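Local coordinates for protein hydrogenase maturation factor (Thermoanaerobacter tengcongensis, PDB 3VTH) that probably transfers the carbamoyl group of carbamoyl phosphate, with ATP, to the C-terminal cysteine of HypE during maturation of [NiFe]-hydrogenases, at residues L624-Y635 against K666-T676; V698-N706 against K729-I737. All coordinates share one frame; numbering follows the deposited sequence.

Both contacts lie in the Kae1-like part of the chain, and both touch the bound nucleotide analogue AP2. Contact 2 holds the phosphate and iron end: Gly702 and Asp734 meet the phosphonate oxygens, and Asp734 binds the iron. Contact 1 reaches the adenine through Glu625, while Asn706 of contact 2 meets N1 of the same base. The centres of the two contacts are about 22 Å apart. They join where His674 NE2 lies 3.0 Å from Asn706 ND2, a probable hydrogen bond. Along the chain they follow in series, since helix 666-692 leads into strand 696-700. From Glu625 the loop of contact 1 leads away from the nucleotide, across helix 666-692, to Tyr635.

Contact 1 (L624-Y635 against K666-T676); sequences LESLMAESEEYY and KSYISAKFHNT. With AP2 (phosphomethylphosphonic acid adenosyl ester), chain H; PO4 (phosphate ion), chain K.
In the second Kae1-like subdomain, the end of helix 619-626 and the extended loop after it wrap the first three turns of helix 666-692. Ser670 OG donates to Leu624 O at 2.8 Å, from above the carbonyl plane. Next along the loop, Ala629 N bonds Ser667 O. That oxygen also takes the helical N-H of Ala671, from the opposite face of its plane. Met628 lays SD over one face of the His674 imidazole, 4.0 Å from its centroid and 15° off the normal. Its bent end turns CE onto Ala671 CB. The ring is held by His674 ND1, which donates to Ser670 O in the ring plane.

Asn675 ties down the middle of the loop. Its ND2 gives one N-H to Ser631 O and the other to Glu633 O, each at 2.9 Å. Both oxygens lie in or near the amide plane, and Tyr708 OH bonds OD1. Ser631 OG accepts from Glu633 N in an ST turn and donates to a phosphate ion, probably from the crystallisation liquor.

At the far end, Tyr635 N donates to Thr676 OG1 at 2.8 Å. That hydroxyl itself donates to Lys672 O. The Tyr635 ring carries Lys672 CE over one face, 3.9 Å from its centroid. The lysine chain is bent at chi3 (78°), which brings CE back across the ring. Lys672 NZ and Tyr635 OH share Asp659 as partner.

Glu625 OE1 accepts from AP2 N6 at 2.8 Å. Polar side chains of the helix thus grip loop backbone at several points. The two bonds of Asn675 ND2 and the partner on OD1 fix its amide rotation, and the bond from AP2 N6 to Glu625 OE1 probably helps to recognise the adenine amino group.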
loop_
_atom_site.group_PDB
_atom_site.type_symbol
_atom_site.label_atom_id
_atom_site.label_comp_id
_atom_site.label_asym_id
_atom_site.label_seq_id
_atom_site.Cartn_x
_atom_site.Cartn_y
_atom_site.Cartn_z
ATOM N N LEU A 624 -10.012 -20.601 0.091
ATOM C CA LEU A 624 -9.491 -21.732 0.850
ATOM C C LEU A 624 -9.125 -21.327 2.281
ATOM O O LEU A 624 -9.482 -22.021 3.242
ATOM C CB LEU A 624 -8.296 -22.354 0.107
ATOM C CG LEU A 624 -7.738 -23.706 0.549
ATOM C CD1 LEU A 624 -8.814 -24.800 0.524
ATOM C CD2 LEU A 624 -6.534 -24.090 -0.326
ATOM N N GLU A 625 -8.451 -20.184 2.419
ATOM C CA GLU A 625 -8.123 -19.635 3.736
ATOM C C GLU A 625 -9.372 -19.264 4.538
ATOM O O GLU A 625 -9.454 -19.562 5.734
ATOM C CB GLU A 625 -7.194 -18.402 3.614
ATOM C CG GLU A 625 -6.722 -17.867 4.999
ATOM C CD GLU A 625 -6.133 -16.448 4.966
ATOM O OE1 GLU A 625 -6.045 -15.842 3.879
ATOM O OE2 GLU A 625 -5.769 -15.928 6.047
ATOM N N SER A 626 -10.344 -18.632 3.881
ATOM C CA SER A 626 -11.559 -18.180 4.558
ATOM C C SER A 626 -12.398 -19.308 5.152
ATOM O O SER A 626 -13.087 -19.101 6.143
ATOM C CB SER A 626 -12.452 -17.360 3.626
ATOM O OG SER A 626 -11.811 -16.133 3.302
ATOM N N LEU A 627 -12.353 -20.484 4.547
ATOM C CA LEU A 627 -13.228 -21.567 5.011
ATOM C C LEU A 627 -12.581 -22.483 6.054
ATOM O O LEU A 627 -13.216 -23.420 6.553
ATOM C CB LEU A 627 -13.778 -22.364 3.817
ATOM C CG LEU A 627 -12.767 -23.000 2.865
ATOM C CD1 LEU A 627 -12.210 -24.311 3.431
ATOM C CD2 LEU A 627 -13.425 -23.257 1.494
ATOM N N MET A 628 -11.320 -22.229 6.387
ATOM C CA MET A 628 -10.580 -23.178 7.221
ATOM C C MET A 628 -11.133 -23.350 8.645
ATOM O O MET A 628 -11.644 -22.406 9.246
ATOM C CB MET A 628 -9.069 -22.901 7.197
ATOM C CG MET A 628 -8.517 -21.948 8.217
ATOM S SD MET A 628 -6.706 -22.177 8.245
ATOM C CE MET A 628 -6.546 -23.155 9.708
ATOM N N ALA A 629 -11.049 -24.578 9.155
ATOM C CA ALA A 629 -11.502 -24.877 10.503
ATOM C C ALA A 629 -10.374 -24.624 11.493
ATOM O O ALA A 629 -9.287 -24.147 11.122
ATOM C CB ALA A 629 -11.999 -26.342 10.606
ATOM N N GLU A 630 -10.660 -24.927 12.754
ATOM C CA GLU A 630 -9.687 -24.909 13.828
ATOM C C GLU A 630 -9.156 -26.318 13.997
ATOM O O GLU A 630 -9.892 -27.208 14.427
ATOM C CB GLU A 630 -10.366 -24.482 15.128
ATOM C CG GLU A 630 -9.407 -23.902 16.140
ATOM C CD GLU A 630 -8.817 -22.619 15.655
ATOM O OE1 GLU A 630 -7.570 -22.500 15.665
ATOM O OE2 GLU A 630 -9.605 -21.733 15.241
ATOM N N SER A 631 -7.890 -26.534 13.641
ATOM C CA SER A 631 -7.269 -27.837 13.854
ATOM C C SER A 631 -5.759 -27.725 13.972
ATOM O O SER A 631 -5.146 -26.790 13.435
ATOM C CB SER A 631 -7.640 -28.815 12.735
ATOM O OG SER A 631 -7.051 -30.089 12.944
ATOM N N GLU A 632 -5.179 -28.696 14.677
ATOM C CA GLU A 632 -3.728 -28.849 14.780
ATOM C C GLU A 632 -3.253 -30.002 13.906
ATOM O O GLU A 632 -2.060 -30.259 13.820
ATOM C CB GLU A 632 -3.302 -29.103 16.238
ATOM C CG GLU A 632 -3.580 -27.954 17.203
ATOM C CD GLU A 632 -2.772 -26.719 16.875
ATOM O OE1 GLU A 632 -3.322 -25.600 16.959
ATOM O OE2 GLU A 632 -1.586 -26.859 16.523
ATOM N N GLU A 633 -4.186 -30.700 13.263
ATOM C CA GLU A 633 -3.839 -31.850 12.436
ATOM C C GLU A 633 -3.171 -31.422 11.127
ATOM O O GLU A 633 -3.320 -30.283 10.680
ATOM C CB GLU A 633 -5.059 -32.737 12.162
ATOM C CG GLU A 633 -5.725 -33.317 13.425
ATOM C CD GLU A 633 -4.753 -34.058 14.336
ATOM O OE1 GLU A 633 -4.665 -33.688 15.526
ATOM O OE2 GLU A 633 -4.078 -35.006 13.873
ATOM N N TYR A 634 -2.435 -32.348 10.519
ATOM C CA TYR A 634 -1.677 -32.031 9.308
ATOM C C TYR A 634 -1.352 -33.285 8.514
ATOM O O TYR A 634 -1.606 -34.411 8.955
ATOM C CB TYR A 634 -0.401 -31.253 9.661
ATOM C CG TYR A 634 0.619 -32.074 10.400
ATOM C CD1 TYR A 634 1.601 -32.771 9.699
ATOM C CD2 TYR A 634 0.604 -32.172 11.792
ATOM C CE1 TYR A 634 2.545 -33.544 10.352
ATOM C CE2 TYR A 634 1.555 -32.950 12.462
ATOM C CZ TYR A 634 2.522 -33.626 11.723
ATOM O OH TYR A 634 3.481 -34.402 12.333
ATOM N N TYR A 635 -0.787 -33.079 7.336
ATOM C CA TYR A 635 -0.477 -34.173 6.442
ATOM C C TYR A 635 1.010 -34.522 6.519
ATOM O O TYR A 635 1.836 -33.667 6.824
ATOM C CB TYR A 635 -0.860 -33.787 5.005
ATOM C CG TYR A 635 -2.349 -33.627 4.815
ATOM C CD1 TYR A 635 -3.196 -34.735 4.897
ATOM C CD2 TYR A 635 -2.921 -32.375 4.571
ATOM C CE1 TYR A 635 -4.550 -34.614 4.723
ATOM C CE2 TYR A 635 -4.296 -32.240 4.402
ATOM C CZ TYR A 635 -5.101 -33.372 4.479
ATOM O OH TYR A 635 -6.463 -33.285 4.322
ATOM N N LYS A 666 -14.429 -29.604 3.947
ATOM C CA LYS A 666 -13.450 -28.745 3.280
ATOM C C LYS A 666 -12.667 -27.862 4.257
ATOM O O LYS A 666 -11.470 -27.642 4.078
ATOM C CB LYS A 666 -14.142 -27.861 2.237
ATOM C CG LYS A 666 -14.573 -28.597 0.959
ATOM C CD LYS A 666 -14.711 -27.605 -0.207
ATOM C CE LYS A 666 -16.152 -27.403 -0.618
ATOM N NZ LYS A 666 -16.632 -28.577 -1.412
ATOM N N SER A 667 -13.364 -27.370 5.282
ATOM C CA SER A 667 -12.783 -26.541 6.339
ATOM C C SER A 667 -11.652 -27.257 7.072
ATOM O O SER A 667 -10.603 -26.672 7.334
ATOM C CB SER A 667 -13.864 -26.120 7.351
ATOM O OG SER A 667 -14.415 -27.267 7.992
ATOM N N TYR A 668 -11.888 -28.522 7.397
ATOM C CA TYR A 668 -10.917 -29.371 8.074
ATOM C C TYR A 668 -9.727 -29.706 7.181
ATOM O O TYR A 668 -8.586 -29.633 7.615
ATOM C CB TYR A 668 -11.626 -30.643 8.562
ATOM C CG TYR A 668 -10.758 -31.621 9.314
ATOM C CD1 TYR A 668 -10.286 -31.327 10.594
ATOM C CD2 TYR A 668 -10.435 -32.852 8.757
ATOM C CE1 TYR A 668 -9.507 -32.233 11.299
ATOM C CE2 TYR A 668 -9.663 -33.770 9.455
ATOM C CZ TYR A 668 -9.200 -33.455 10.728
ATOM O OH TYR A 668 -8.425 -34.371 11.423
ATOM N N ILE A 669 -9.988 -30.053 5.926
ATOM C CA ILE A 669 -8.919 -30.326 4.959
ATOM C C ILE A 669 -8.035 -29.088 4.741
ATOM O O ILE A 669 -6.812 -29.175 4.659
ATOM C CB ILE A 669 -9.510 -30.801 3.618
ATOM C CG1 ILE A 669 -10.183 -32.172 3.794
ATOM C CG2 ILE A 669 -8.431 -30.853 2.538
ATOM C CD1 ILE A 669 -10.964 -32.632 2.581
ATOM N N SER A 670 -8.663 -27.929 4.652
ATOM C CA SER A 670 -7.909 -26.692 4.453
ATOM C C SER A 670 -6.987 -26.433 5.640
ATOM O O SER A 670 -5.818 -26.083 5.462
ATOM C CB SER A 670 -8.864 -25.512 4.271
ATOM O OG SER A 670 -8.112 -24.325 4.061
ATOM N N ALA A 671 -7.521 -26.599 6.852
ATOM C CA ALA A 671 -6.727 -26.409 8.059
ATOM C C ALA A 671 -5.512 -27.348 8.060
ATOM O O ALA A 671 -4.393 -26.921 8.327
ATOM C CB ALA A 671 -7.589 -26.602 9.314
ATOM N N LYS A 672 -5.746 -28.620 7.740
ATOM C CA LYS A 672 -4.672 -29.625 7.678
ATOM C C LYS A 672 -3.621 -29.254 6.630
ATOM O O LYS A 672 -2.410 -29.446 6.836
ATOM C CB LYS A 672 -5.258 -31.002 7.356
ATOM C CG LYS A 672 -6.043 -31.680 8.503
ATOM C CD LYS A 672 -6.541 -33.081 8.089
ATOM C CE LYS A 672 -5.434 -34.131 8.130
ATOM N NZ LYS A 672 -5.980 -35.488 7.836
ATOM N N PHE A 673 -4.080 -28.761 5.490
ATOM C CA PHE A 673 -3.164 -28.309 4.445
ATOM C C PHE A 673 -2.322 -27.105 4.895
ATOM O O PHE A 673 -1.098 -27.105 4.695
ATOM C CB PHE A 673 -3.917 -28.022 3.132
ATOM C CG PHE A 673 -3.107 -27.270 2.121
ATOM C CD1 PHE A 673 -1.974 -27.845 1.543
ATOM C CD2 PHE A 673 -3.471 -25.976 1.750
ATOM C CE1 PHE A 673 -1.195 -27.127 0.613
ATOM C CE2 PHE A 673 -2.711 -25.254 0.818
ATOM C CZ PHE A 673 -1.572 -25.829 0.249
ATOM N N HIS A 674 -2.960 -26.088 5.489
ATOM C CA HIS A 674 -2.229 -24.896 5.977
ATOM C C HIS A 674 -1.161 -25.328 6.996
ATOM O O HIS A 674 -0.009 -24.893 6.932
ATOM C CB HIS A 674 -3.175 -23.879 6.620
ATOM C CG HIS A 674 -3.912 -23.006 5.645
ATOM N ND1 HIS A 674 -5.020 -23.437 4.946
ATOM C CD2 HIS A 674 -3.715 -21.714 5.281
ATOM C CE1 HIS A 674 -5.470 -22.448 4.189
ATOM N NE2 HIS A 674 -4.699 -21.389 4.378
ATOM N N ASN A 675 -1.549 -26.203 7.920
ATOM C CA ASN A 675 -0.626 -26.687 8.952
ATOM C C ASN A 675 0.565 -27.457 8.394
ATOM O O ASN A 675 1.669 -27.383 8.939
ATOM C CB ASN A 675 -1.350 -27.566 9.972
ATOM C CG ASN A 675 -2.311 -26.793 10.845
ATOM O OD1 ASN A 675 -2.171 -25.574 11.056
ATOM N ND2 ASN A 675 -3.306 -27.505 11.368
ATOM N N THR A 676 0.325 -28.212 7.325
ATOM C CA THR A 676 1.372 -28.935 6.618
ATOM C C THR A 676 2.447 -27.968 6.059
ATOM O O THR A 676 3.657 -28.168 6.257
ATOM C CB THR A 676 0.770 -29.778 5.483
ATOM O OG1 THR A 676 -0.248 -30.632 6.024
ATOM C CG2 THR A 676 1.855 -30.645 4.804
HETATM P PB AP2 H . 3.677 -13.171 -8.135
HETATM O O1B AP2 H . 3.040 -14.471 -7.711
HETATM O O2B AP2 H . 5.060 -12.907 -7.624
HETATM O O3B AP2 H . 3.479 -12.899 -9.605
HETATM C C3A AP2 H . 2.620 -11.941 -7.325
HETATM P PA AP2 H . 2.709 -11.920 -5.511
HETATM O O1A AP2 H . 1.928 -10.650 -5.204
HETATM O O2A AP2 H . 4.079 -12.113 -4.908
HETATM O "O5'" AP2 H . 1.859 -13.217 -5.048
HETATM C "C5'" AP2 H . 0.452 -13.192 -5.256
HETATM C "C4'" AP2 H . -0.002 -14.624 -5.091
HETATM O "O4'" AP2 H . 0.029 -14.979 -3.708
HETATM C "C3'" AP2 H . -1.441 -14.833 -5.519
HETATM O "O3'" AP2 H . -1.538 -14.938 -6.943
HETATM C "C2'" AP2 H . -1.755 -16.118 -4.780
HETATM O "O2'" AP2 H . -1.238 -17.190 -5.577
HETATM C "C1'" AP2 H . -0.973 -15.976 -3.467
HETATM N N9 AP2 H . -1.950 -15.571 -2.416
HETATM C C8 AP2 H . -2.666 -14.421 -2.347
HETATM N N7 AP2 H . -3.504 -14.414 -1.275
HETATM C C5 AP2 H . -3.330 -15.583 -0.627
HETATM C C6 AP2 H . -3.899 -16.231 0.581
HETATM N N6 AP2 H . -4.837 -15.609 1.340
HETATM N N1 AP2 H . -3.446 -17.476 0.895
HETATM C C2 AP2 H . -2.499 -18.111 0.170
HETATM N N3 AP2 H . -1.951 -17.583 -0.946
HETATM C C4 AP2 H . -2.320 -16.346 -1.383
HETATM P P PO4 K . -7.645 -31.105 16.253
HETATM O O1 PO4 K . -8.486 -29.992 16.843
HETATM O O2 PO4 K . -7.614 -32.284 17.205
HETATM O O3 PO4 K . -8.243 -31.539 14.927
HETATM O O4 PO4 K . -6.231 -30.603 16.093
#

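Contact 2 (V698-N706 against K729-I737). With FE (Fe (III) ion), chain I; AP2 (phosphomethylphosphonic acid adenosyl ester), chain H.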
loop_
_atom_site.group_PDB
_atom_site.type_symbol
_atom_site.label_atom_id
_atom_site.label_comp_id
_atom_site.label_asym_id
_atom_site.label_seq_id
_atom_site.Cartn_x
_atom_site.Cartn_y
_atom_site.Cartn_z
ATOM N N VAL A 698 13.325 -14.436 7.341
ATOM C CA VAL A 698 12.487 -13.439 6.689
ATOM C C VAL A 698 11.385 -14.154 5.891
ATOM O O VAL A 698 11.666 -15.062 5.101
ATOM C CB VAL A 698 13.326 -12.545 5.728
ATOM C CG1 VAL A 698 12.422 -11.638 4.900
ATOM C CG2 VAL A 698 14.344 -11.718 6.506
ATOM N N LEU A 699 10.139 -13.722 6.085
ATOM C CA LEU A 699 9.014 -14.276 5.348
ATOM C C LEU A 699 8.477 -13.214 4.419
ATOM O O LEU A 699 8.119 -12.124 4.867
ATOM C CB LEU A 699 7.889 -14.730 6.305
ATOM C CG LEU A 699 8.298 -15.535 7.548
ATOM C CD1 LEU A 699 7.097 -15.682 8.518
ATOM C CD2 LEU A 699 8.842 -16.902 7.167
ATOM N N SER A 700 8.442 -13.508 3.123
ATOM C CA SER A 700 7.881 -12.545 2.156
ATOM C C SER A 700 7.321 -13.265 0.925
ATOM O O SER A 700 7.391 -14.489 0.833
ATOM C CB SER A 700 8.934 -11.492 1.769
ATOM O OG SER A 700 8.322 -10.396 1.098
ATOM N N GLY A 701 6.772 -12.504 -0.018
ATOM C CA GLY A 701 6.077 -13.087 -1.155
ATOM C C GLY A 701 4.597 -13.048 -0.844
ATOM O O GLY A 701 4.194 -13.096 0.322
ATOM N N GLY A 702 3.794 -12.993 -1.890
ATOM C CA GLY A 702 2.345 -12.800 -1.780
ATOM C C GLY A 702 1.574 -13.888 -1.038
ATOM O O GLY A 702 0.491 -13.618 -0.543
ATOM N N SER A 703 2.108 -15.106 -0.939
ATOM C CA SER A 703 1.419 -16.142 -0.132
ATOM C C SER A 703 1.337 -15.728 1.345
ATOM O O SER A 703 0.470 -16.181 2.075
ATOM C CB SER A 703 2.105 -17.513 -0.233
ATOM O OG SER A 703 2.158 -18.002 -1.559
ATOM N N PHE A 704 2.239 -14.858 1.793
ATOM C CA PHE A 704 2.166 -14.403 3.188
ATOM C C PHE A 704 1.118 -13.322 3.487
ATOM O O PHE A 704 0.976 -12.878 4.629
ATOM C CB PHE A 704 3.554 -14.101 3.743
ATOM C CG PHE A 704 4.347 -15.332 4.003
ATOM C CD1 PHE A 704 3.970 -16.203 5.035
ATOM C CD2 PHE A 704 5.426 -15.671 3.198
ATOM C CE1 PHE A 704 4.698 -17.379 5.289
ATOM C CE2 PHE A 704 6.151 -16.850 3.433
ATOM C CZ PHE A 704 5.787 -17.709 4.468
ATOM N N GLN A 705 0.337 -12.966 2.475
ATOM C CA GLN A 705 -0.950 -12.307 2.702
ATOM C C GLN A 705 -1.948 -13.221 3.433
ATOM O O GLN A 705 -2.935 -12.746 3.998
ATOM C CB GLN A 705 -1.555 -11.855 1.379
ATOM C CG GLN A 705 -0.760 -10.731 0.693
ATOM C CD GLN A 705 -1.229 -10.507 -0.719
ATOM O OE1 GLN A 705 -1.086 -11.384 -1.583
ATOM N NE2 GLN A 705 -1.790 -9.337 -0.972
ATOM N N ASN A 706 -1.682 -14.523 3.418
ATOM C CA ASN A 706 -2.474 -15.485 4.188
ATOM C C ASN A 706 -2.172 -15.260 5.675
ATOM O O ASN A 706 -1.024 -15.467 6.123
ATOM C CB ASN A 706 -2.090 -16.904 3.746
ATOM C CG ASN A 706 -2.961 -17.976 4.359
ATOM O OD1 ASN A 706 -3.063 -18.089 5.575
ATOM N ND2 ASN A 706 -3.599 -18.770 3.511
ATOM N N LYS A 729 5.580 -2.209 6.438
ATOM C CA LYS A 729 5.459 -0.872 5.843
ATOM C C LYS A 729 5.247 -0.931 4.345
ATOM O O LYS A 729 4.660 -0.005 3.761
ATOM C CB LYS A 729 6.750 -0.086 6.119
ATOM C CG LYS A 729 6.904 0.264 7.601
ATOM C CD LYS A 729 8.164 1.077 7.853
ATOM C CE LYS A 729 8.173 1.662 9.258
ATOM N NZ LYS A 729 8.015 0.628 10.319
ATOM N N VAL A 730 5.749 -2.002 3.717
ATOM C CA VAL A 730 5.463 -2.261 2.295
ATOM C C VAL A 730 4.877 -3.676 2.221
ATOM O O VAL A 730 5.020 -4.428 3.178
ATOM C CB VAL A 730 6.709 -2.067 1.354
ATOM C CG1 VAL A 730 7.372 -0.677 1.588
ATOM C CG2 VAL A 730 7.738 -3.205 1.502
ATOM N N PRO A 731 4.168 -4.012 1.136
ATOM C CA PRO A 731 3.518 -5.325 1.095
ATOM C C PRO A 731 4.510 -6.494 0.904
ATOM O O PRO A 731 5.611 -6.305 0.362
ATOM C CB PRO A 731 2.587 -5.219 -0.124
ATOM C CG PRO A 731 2.353 -3.710 -0.303
ATOM C CD PRO A 731 3.721 -3.153 0.018
ATOM N N CYS A 732 4.112 -7.680 1.377
ATOM C CA CYS A 732 4.837 -8.899 1.069
ATOM C C CYS A 732 4.463 -9.356 -0.343
ATOM O O CYS A 732 5.144 -10.194 -0.923
ATOM C CB CYS A 732 4.547 -10.007 2.109
ATOM S SG CYS A 732 2.802 -10.518 2.185
ATOM N N ASN A 733 3.385 -8.794 -0.895
ATOM C CA ASN A 733 3.043 -9.051 -2.308
ATOM C C ASN A 733 3.928 -8.225 -3.251
ATOM O O ASN A 733 4.830 -7.529 -2.794
ATOM C CB ASN A 733 1.546 -8.852 -2.583
ATOM C CG ASN A 733 1.095 -7.397 -2.402
ATOM O OD1 ASN A 733 1.733 -6.456 -2.901
ATOM N ND2 ASN A 733 -0.020 -7.214 -1.700
ATOM N N ASP A 734 3.676 -8.304 -4.555
ATOM C CA ASP A 734 4.570 -7.656 -5.523
ATOM C C ASP A 734 4.662 -6.133 -5.440
ATOM O O ASP A 734 5.558 -5.535 -6.043
ATOM C CB ASP A 734 4.250 -8.104 -6.955
ATOM C CG ASP A 734 4.792 -9.496 -7.260
ATOM O OD1 ASP A 734 5.358 -10.131 -6.347
ATOM O OD2 ASP A 734 4.673 -9.950 -8.417
ATOM N N GLY A 735 3.723 -5.526 -4.712
ATOM C CA GLY A 735 3.797 -4.091 -4.348
ATOM C C GLY A 735 5.080 -3.740 -3.615
ATOM O O GLY A 735 5.526 -2.599 -3.667
ATOM N N GLY A 736 5.686 -4.716 -2.943
ATOM C CA GLY A 736 6.933 -4.457 -2.198
ATOM C C GLY A 736 8.227 -4.730 -2.969
ATOM O O GLY A 736 9.296 -4.351 -2.521
ATOM N N ILE A 737 8.128 -5.346 -4.149
ATOM C CA ILE A 737 9.305 -5.797 -4.920
ATOM C C ILE A 737 10.316 -4.663 -5.218
ATOM O O ILE A 737 11.510 -4.861 -5.091
ATOM C CB ILE A 737 8.840 -6.481 -6.232
ATOM C CG1 ILE A 737 8.307 -7.906 -5.947
ATOM C CG2 ILE A 737 9.897 -6.469 -7.308
ATOM C CD1 ILE A 737 9.382 -8.955 -5.591
HETATM FE FE FE I . 5.987 -12.236 -6.037
HETATM P PB AP2 H . 3.677 -13.171 -8.135
HETATM O O1B AP2 H . 3.040 -14.471 -7.711
HETATM O O2B AP2 H . 5.060 -12.907 -7.624
HETATM O O3B AP2 H . 3.479 -12.899 -9.605
HETATM C C3A AP2 H . 2.620 -11.941 -7.325
HETATM P PA AP2 H . 2.709 -11.920 -5.511
HETATM O O1A AP2 H . 1.928 -10.650 -5.204
HETATM O O2A AP2 H . 4.079 -12.113 -4.908
HETATM O "O5'" AP2 H . 1.859 -13.217 -5.048
HETATM C "C5'" AP2 H . 0.452 -13.192 -5.256
HETATM C "C4'" AP2 H . -0.002 -14.624 -5.091
HETATM O "O4'" AP2 H . 0.029 -14.979 -3.708
HETATM C "C3'" AP2 H . -1.441 -14.833 -5.519
HETATM O "O3'" AP2 H . -1.538 -14.938 -6.943
HETATM C "C2'" AP2 H . -1.755 -16.118 -4.780
HETATM O "O2'" AP2 H . -1.238 -17.190 -5.577
HETATM C "C1'" AP2 H . -0.973 -15.976 -3.467
HETATM N N9 AP2 H . -1.950 -15.571 -2.416
HETATM C C8 AP2 H . -2.666 -14.421 -2.347
HETATM N N7 AP2 H . -3.504 -14.414 -1.275
HETATM C C5 AP2 H . -3.330 -15.583 -0.627
HETATM C C6 AP2 H . -3.899 -16.231 0.581
HETATM N N6 AP2 H . -4.837 -15.609 1.340
HETATM N N1 AP2 H . -3.446 -17.476 0.895
HETATM C C2 AP2 H . -2.499 -18.111 0.170
HETATM N N3 AP2 H . -1.951 -17.583 -0.946
HETATM C C4 AP2 H . -2.320 -16.346 -1.383
#
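The CA atoms of the two segments come closest at Gly702 and Asn733, 3.8 Å apart, just beyond strand 696-700, as Gly701 and the short 3-10 turn 702-705 meet the loop 729-737. Cys732 fills the join. Its SG rests 3.5 Å from Gln705 N and touches Phe704 CB at 4.0 Å. Chi1 of 62° sets SG between the backbone N and the carbonyl carbon, turned toward the 3-10 turn. Ser700 OG borders Cys732 CB. The Gln705 amide packs beside Asn733, their planes 72° apart.

Asn733 OD1 accepts from Gly735 N at 2.8 Å in an Asx turn, with the donor in the carbonyl plane. Its ND2 bonds Ile381 O, so both ends of this amide are engaged. Asp734 sits within this turn, and its OD1 binds the iron at 2.2 Å. His483, His487 and Asp507 are the other protein ligands, and AP2 O2A and O2B complete the site.

The two segments meet the same phosphonate group. Gly702 N donates to AP2 O2A at 3.2 Å, and Asp734 N to O1A at 3.0 Å. At the adenine, Asn706 ND2 donates to N1. Gly702 has no side chain, which lets AP2 O5' come within 3.3 Å of Gly702 CA. Two backbone N-H groups and the iron probably offset the negative charge of the phosphonate oxygens.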